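Local coordinates for protein aminoglycoside-O-phosphotransferase VIII (Streptomyces rimosus, PDB 4H05) that phosphorylates aminoglycoside antibiotics at the 3'-hydroxyl using ATP, probably with magnesium, and so probably confers resistance on Streptomyces rimosus, at residues R219-L230 against S243-W254. Residues are numbered along the deposited sequence; the frame is centred on the assembly and turned at random.
Sequences RHSDLALVLREL and SAAFLREYGRGW
With CG trans to the backbone nitrogen in both Phe246 and Tyr250 (chi1 -171° in the latter), the two rings, one helical turn apart, reach helix 220-230, while a bend at chi3 of Arg219 lays its guanidinium on Trp254. That stack is nearly parallel, with planes 9° apart, and Arg219 CZ stands 3.9 Å from the centroid of the Trp254 five-membered ring, a cation-pi contact. In the guanidinium plane, Arg219 NH1 donates to Tyr250 OH at 3.0 Å; Arg219 NE is salt-bridged to Asp183, and Tyr250 OH also bonds His124, so each polar end has a second partner. Leu223 CD2 does double duty: it sits over the centre of one Tyr250 face as a CH-pi contact, 4.1 Å from the ring centroid, and meets the edge of Phe246 at CE1 (3.5 Å). Phe246 is a knob among Leu223, Val226, Leu227 and Leu230; Val226 CG1 covers one ring face, 3.7 Å from its centroid, and Leu230 CD1 comes within 3.5 Å of Phe246 CB. The axes of helix segments 220-230 and 243-251 approach to 10.2 Å, with N-to-C directions 150° apart: a roughly antiparallel helix pair with one knob-into-hole, within the kinase-like aminoglycoside phosphotransferase fold, where Val226's side chain is about 9 Å from that of Asp190, the predicted proton acceptor.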
loop_
_atom_site.group_PDB
_atom_site.type_symbol
_atom_site.label_atom_id
_atom_site.label_comp_id
_atom_site.label_asym_id
_atom_site.label_seq_id
_atom_site.Cartn_x
_atom_site.Cartn_y
_atom_site.Cartn_z
ATOM N N ARG A 219 3.830 3.343 -13.632
ATOM C CA ARG A 219 2.422 3.333 -13.257
ATOM C C ARG A 219 1.811 1.955 -13.203
ATOM O O ARG A 219 0.878 1.745 -12.395
ATOM C CB ARG A 219 1.582 4.201 -14.206
ATOM C CG ARG A 219 1.429 3.599 -15.628
ATOM C CD ARG A 219 0.806 4.527 -16.628
ATOM N NE ARG A 219 1.639 5.676 -16.876
ATOM C CZ ARG A 219 1.339 6.941 -16.583
ATOM N NH1 ARG A 219 0.206 7.294 -16.008
ATOM N NH2 ARG A 219 2.218 7.867 -16.885
ATOM N N HIS A 220 2.249 1.005 -14.030
ATOM C CA HIS A 220 1.679 -0.373 -13.937
ATOM C C HIS A 220 1.942 -0.998 -12.594
ATOM O O HIS A 220 1.267 -1.957 -12.158
ATOM C CB HIS A 220 2.133 -1.259 -15.123
ATOM C CG HIS A 220 1.612 -0.782 -16.458
ATOM N ND1 HIS A 220 0.522 -1.345 -17.056
ATOM C CD2 HIS A 220 1.976 0.265 -17.246
ATOM C CE1 HIS A 220 0.233 -0.667 -18.176
ATOM N NE2 HIS A 220 1.146 0.277 -18.321
ATOM N N SER A 221 2.893 -0.473 -11.835
ATOM C CA SER A 221 3.051 -1.046 -10.471
ATOM C C SER A 221 1.814 -0.815 -9.612
ATOM O O SER A 221 1.619 -1.515 -8.606
ATOM C CB SER A 221 4.256 -0.398 -9.746
ATOM O OG SER A 221 4.095 1.017 -9.784
ATOM N N ASP A 222 1.070 0.256 -9.895
ATOM C CA ASP A 222 -0.173 0.552 -9.160
ATOM C C ASP A 222 -1.371 -0.139 -9.804
ATOM O O ASP A 222 -2.233 -0.766 -9.109
ATOM C CB ASP A 222 -0.419 2.050 -9.037
ATOM C CG ASP A 222 0.374 2.720 -7.915
ATOM O OD1 ASP A 222 0.950 2.057 -7.054
ATOM O OD2 ASP A 222 0.458 3.952 -7.965
ATOM N N LEU A 223 -1.412 -0.064 -11.141
ATOM C CA LEU A 223 -2.492 -0.702 -11.899
ATOM C C LEU A 223 -2.603 -2.201 -11.641
ATOM O O LEU A 223 -3.713 -2.736 -11.565
ATOM C CB LEU A 223 -2.300 -0.432 -13.383
ATOM C CG LEU A 223 -2.501 1.037 -13.792
ATOM C CD1 LEU A 223 -2.121 1.348 -15.232
ATOM C CD2 LEU A 223 -3.940 1.428 -13.479
ATOM N N ALA A 224 -1.445 -2.879 -11.545
ATOM C CA ALA A 224 -1.382 -4.314 -11.410
ATOM C C ALA A 224 -2.102 -4.709 -10.154
ATOM O O ALA A 224 -2.935 -5.629 -10.160
ATOM C CB ALA A 224 0.083 -4.816 -11.393
ATOM N N LEU A 225 -1.813 -4.007 -9.044
ATOM C CA LEU A 225 -2.288 -4.520 -7.789
ATOM C C LEU A 225 -3.714 -4.138 -7.603
ATOM O O LEU A 225 -4.466 -4.882 -7.100
ATOM C CB LEU A 225 -1.490 -4.022 -6.578
ATOM C CG LEU A 225 0.045 -4.105 -6.531
ATOM C CD1 LEU A 225 0.524 -4.139 -5.078
ATOM C CD2 LEU A 225 0.679 -5.151 -7.421
ATOM N N VAL A 226 -4.081 -2.929 -7.941
ATOM C CA VAL A 226 -5.466 -2.580 -7.859
ATOM C C VAL A 226 -6.295 -3.508 -8.696
ATOM O O VAL A 226 -7.405 -3.859 -8.270
ATOM C CB VAL A 226 -5.758 -1.111 -8.297
ATOM C CG1 VAL A 226 -6.840 -1.099 -9.341
ATOM C CG2 VAL A 226 -6.261 -0.407 -7.110
ATOM N N LEU A 227 -5.819 -3.880 -9.908
ATOM C CA LEU A 227 -6.682 -4.720 -10.814
ATOM C C LEU A 227 -6.712 -6.164 -10.377
ATOM O O LEU A 227 -7.706 -6.859 -10.547
ATOM C CB LEU A 227 -6.268 -4.614 -12.277
ATOM C CG LEU A 227 -6.547 -3.251 -12.911
ATOM C CD1 LEU A 227 -5.611 -3.101 -14.086
ATOM C CD2 LEU A 227 -8.026 -3.009 -13.349
ATOM N N ARG A 228 -5.631 -6.628 -9.751
ATOM C CA ARG A 228 -5.631 -7.968 -9.200
ATOM C C ARG A 228 -6.657 -8.059 -8.093
ATOM O O ARG A 228 -7.257 -9.104 -7.922
ATOM C CB ARG A 228 -4.240 -8.350 -8.657
ATOM C CG ARG A 228 -4.185 -9.678 -7.908
ATOM C CD ARG A 228 -3.821 -9.373 -6.432
ATOM N NE ARG A 228 -2.407 -9.179 -6.299
ATOM C CZ ARG A 228 -1.724 -8.412 -5.426
ATOM N NH1 ARG A 228 -2.247 -7.653 -4.438
ATOM N NH2 ARG A 228 -0.396 -8.440 -5.565
ATOM N N GLU A 229 -6.828 -7.000 -7.297
ATOM C CA GLU A 229 -7.841 -7.009 -6.224
ATOM C C GLU A 229 -9.260 -6.771 -6.806
ATOM O O GLU A 229 -10.131 -7.560 -6.571
ATOM C CB GLU A 229 -7.519 -6.000 -5.167
ATOM C CG GLU A 229 -6.235 -6.296 -4.403
ATOM C CD GLU A 229 -6.188 -7.724 -3.890
ATOM O OE1 GLU A 229 -7.125 -8.193 -3.185
ATOM O OE2 GLU A 229 -5.191 -8.396 -4.151
ATOM N N LEU A 230 -9.452 -5.755 -7.631
ATOM C CA LEU A 230 -10.745 -5.486 -8.259
ATOM C C LEU A 230 -11.362 -6.668 -9.024
ATOM O O LEU A 230 -12.564 -6.626 -9.295
ATOM C CB LEU A 230 -10.691 -4.269 -9.244
ATOM C CG LEU A 230 -10.644 -2.896 -8.577
ATOM C CD1 LEU A 230 -10.492 -1.775 -9.586
ATOM C CD2 LEU A 230 -11.840 -2.650 -7.674
ATOM N N SER A 243 -13.653 -3.606 -12.606
ATOM C CA SER A 243 -12.342 -3.434 -13.299
ATOM C C SER A 243 -12.451 -2.688 -14.591
ATOM O O SER A 243 -11.654 -1.795 -14.848
ATOM C CB SER A 243 -11.625 -4.740 -13.605
ATOM O OG SER A 243 -11.677 -5.644 -12.525
ATOM N N ALA A 244 -13.423 -3.037 -15.427
ATOM C CA ALA A 244 -13.794 -2.145 -16.557
ATOM C C ALA A 244 -14.100 -0.687 -16.121
ATOM O O ALA A 244 -13.661 0.261 -16.775
ATOM C CB ALA A 244 -14.994 -2.722 -17.315
ATOM N N ALA A 245 -14.853 -0.490 -15.041
ATOM C CA ALA A 245 -15.126 0.894 -14.599
ATOM C C ALA A 245 -13.821 1.580 -14.119
ATOM O O ALA A 245 -13.502 2.703 -14.507
ATOM C CB ALA A 245 -16.214 0.943 -13.542
ATOM N N PHE A 246 -13.017 0.899 -13.329
ATOM C CA PHE A 246 -11.702 1.456 -13.019
ATOM C C PHE A 246 -10.926 1.781 -14.293
ATOM O O PHE A 246 -10.376 2.868 -14.429
ATOM C CB PHE A 246 -10.899 0.483 -12.198
ATOM C CG PHE A 246 -9.549 1.006 -11.833
ATOM C CD1 PHE A 246 -8.500 0.870 -12.705
ATOM C CD2 PHE A 246 -9.344 1.630 -10.628
ATOM C CE1 PHE A 246 -7.257 1.342 -12.379
ATOM C CE2 PHE A 246 -8.082 2.089 -10.278
ATOM C CZ PHE A 246 -7.045 1.963 -11.169
ATOM N N LEU A 247 -10.954 0.900 -15.287
ATOM C CA LEU A 247 -10.144 1.161 -16.488
ATOM C C LEU A 247 -10.688 2.268 -17.371
ATOM O O LEU A 247 -9.910 3.040 -17.929
ATOM C CB LEU A 247 -9.919 -0.098 -17.321
ATOM C CG LEU A 247 -8.753 -1.056 -16.985
ATOM C CD1 LEU A 247 -8.620 -2.024 -18.169
ATOM C CD2 LEU A 247 -7.466 -0.309 -16.766
ATOM N N ARG A 248 -12.003 2.382 -17.492
ATOM C CA ARG A 248 -12.625 3.544 -18.228
ATOM C C ARG A 248 -12.256 4.870 -17.581
ATOM O O ARG A 248 -11.814 5.765 -18.254
ATOM C CB ARG A 248 -14.160 3.380 -18.206
ATOM C CG ARG A 248 -15.010 4.480 -18.929
ATOM C CD ARG A 248 -16.498 4.059 -18.974
ATOM N NE ARG A 248 -16.565 2.594 -19.141
ATOM C CZ ARG A 248 -17.025 1.700 -18.259
ATOM N NH1 ARG A 248 -17.594 2.060 -17.109
ATOM N NH2 ARG A 248 -16.966 0.404 -18.567
ATOM N N GLU A 249 -12.438 4.978 -16.255
ATOM C CA GLU A 249 -12.040 6.181 -15.509
ATOM C C GLU A 249 -10.539 6.446 -15.572
ATOM O O GLU A 249 -10.102 7.553 -15.884
ATOM C CB GLU A 249 -12.528 6.110 -14.050
ATOM C CG GLU A 249 -12.059 7.250 -13.117
ATOM C CD GLU A 249 -12.481 8.644 -13.581
ATOM O OE1 GLU A 249 -13.515 8.655 -14.310
ATOM O OE2 GLU A 249 -11.756 9.682 -13.259
ATOM N N TYR A 250 -9.705 5.438 -15.335
ATOM C CA TYR A 250 -8.274 5.739 -15.408
ATOM C C TYR A 250 -7.898 6.227 -16.784
ATOM O O TYR A 250 -7.163 7.195 -16.934
ATOM C CB TYR A 250 -7.443 4.523 -15.068
ATOM C CG TYR A 250 -5.997 4.890 -14.924
ATOM C CD1 TYR A 250 -5.506 5.389 -13.749
ATOM C CD2 TYR A 250 -5.138 4.793 -15.998
ATOM C CE1 TYR A 250 -4.154 5.680 -13.599
ATOM C CE2 TYR A 250 -3.785 5.093 -15.869
ATOM C CZ TYR A 250 -3.290 5.522 -14.660
ATOM O OH TYR A 250 -1.976 5.866 -14.587
ATOM N N GLY A 251 -8.415 5.570 -17.822
ATOM C CA GLY A 251 -8.213 6.061 -19.199
ATOM C C GLY A 251 -8.543 7.527 -19.525
ATOM O O GLY A 251 -8.044 8.068 -20.488
ATOM N N ARG A 252 -9.311 8.224 -18.706
ATOM C CA ARG A 252 -9.641 9.634 -19.039
ATOM C C ARG A 252 -8.559 10.759 -19.276
ATOM O O ARG A 252 -8.479 11.210 -20.410
ATOM C CB ARG A 252 -10.749 10.132 -18.145
ATOM C CG ARG A 252 -12.105 9.447 -18.417
ATOM C CD ARG A 252 -13.199 9.920 -17.430
ATOM N NE ARG A 252 -13.074 11.359 -17.100
ATOM C CZ ARG A 252 -13.593 11.975 -16.027
ATOM N NH1 ARG A 252 -14.317 11.311 -15.123
ATOM N NH2 ARG A 252 -13.377 13.286 -15.857
ATOM N N GLY A 253 -7.649 11.165 -18.376
ATOM C CA GLY A 253 -6.874 10.326 -17.461
ATOM C C GLY A 253 -5.494 10.116 -18.112
ATOM O O GLY A 253 -4.533 10.906 -17.910
ATOM N N TRP A 254 -5.417 9.080 -18.943
ATOM C CA TRP A 254 -4.178 8.690 -19.592
ATOM C C TRP A 254 -4.529 7.940 -20.839
ATOM O O TRP A 254 -5.201 6.916 -20.791
ATOM C CB TRP A 254 -3.390 7.857 -18.620
ATOM C CG TRP A 254 -2.146 7.243 -19.149
ATOM C CD1 TRP A 254 -0.908 7.848 -19.387
ATOM C CD2 TRP A 254 -1.948 5.821 -19.426
ATOM N NE1 TRP A 254 -0.015 6.929 -19.840
ATOM C CE2 TRP A 254 -0.579 5.686 -19.873
ATOM C CE3 TRP A 254 -2.750 4.691 -19.329
ATOM C CZ2 TRP A 254 -0.052 4.453 -20.233
ATOM C CZ3 TRP A 254 -2.228 3.476 -19.705
ATOM C CH2 TRP A 254 -0.906 3.352 -20.142
#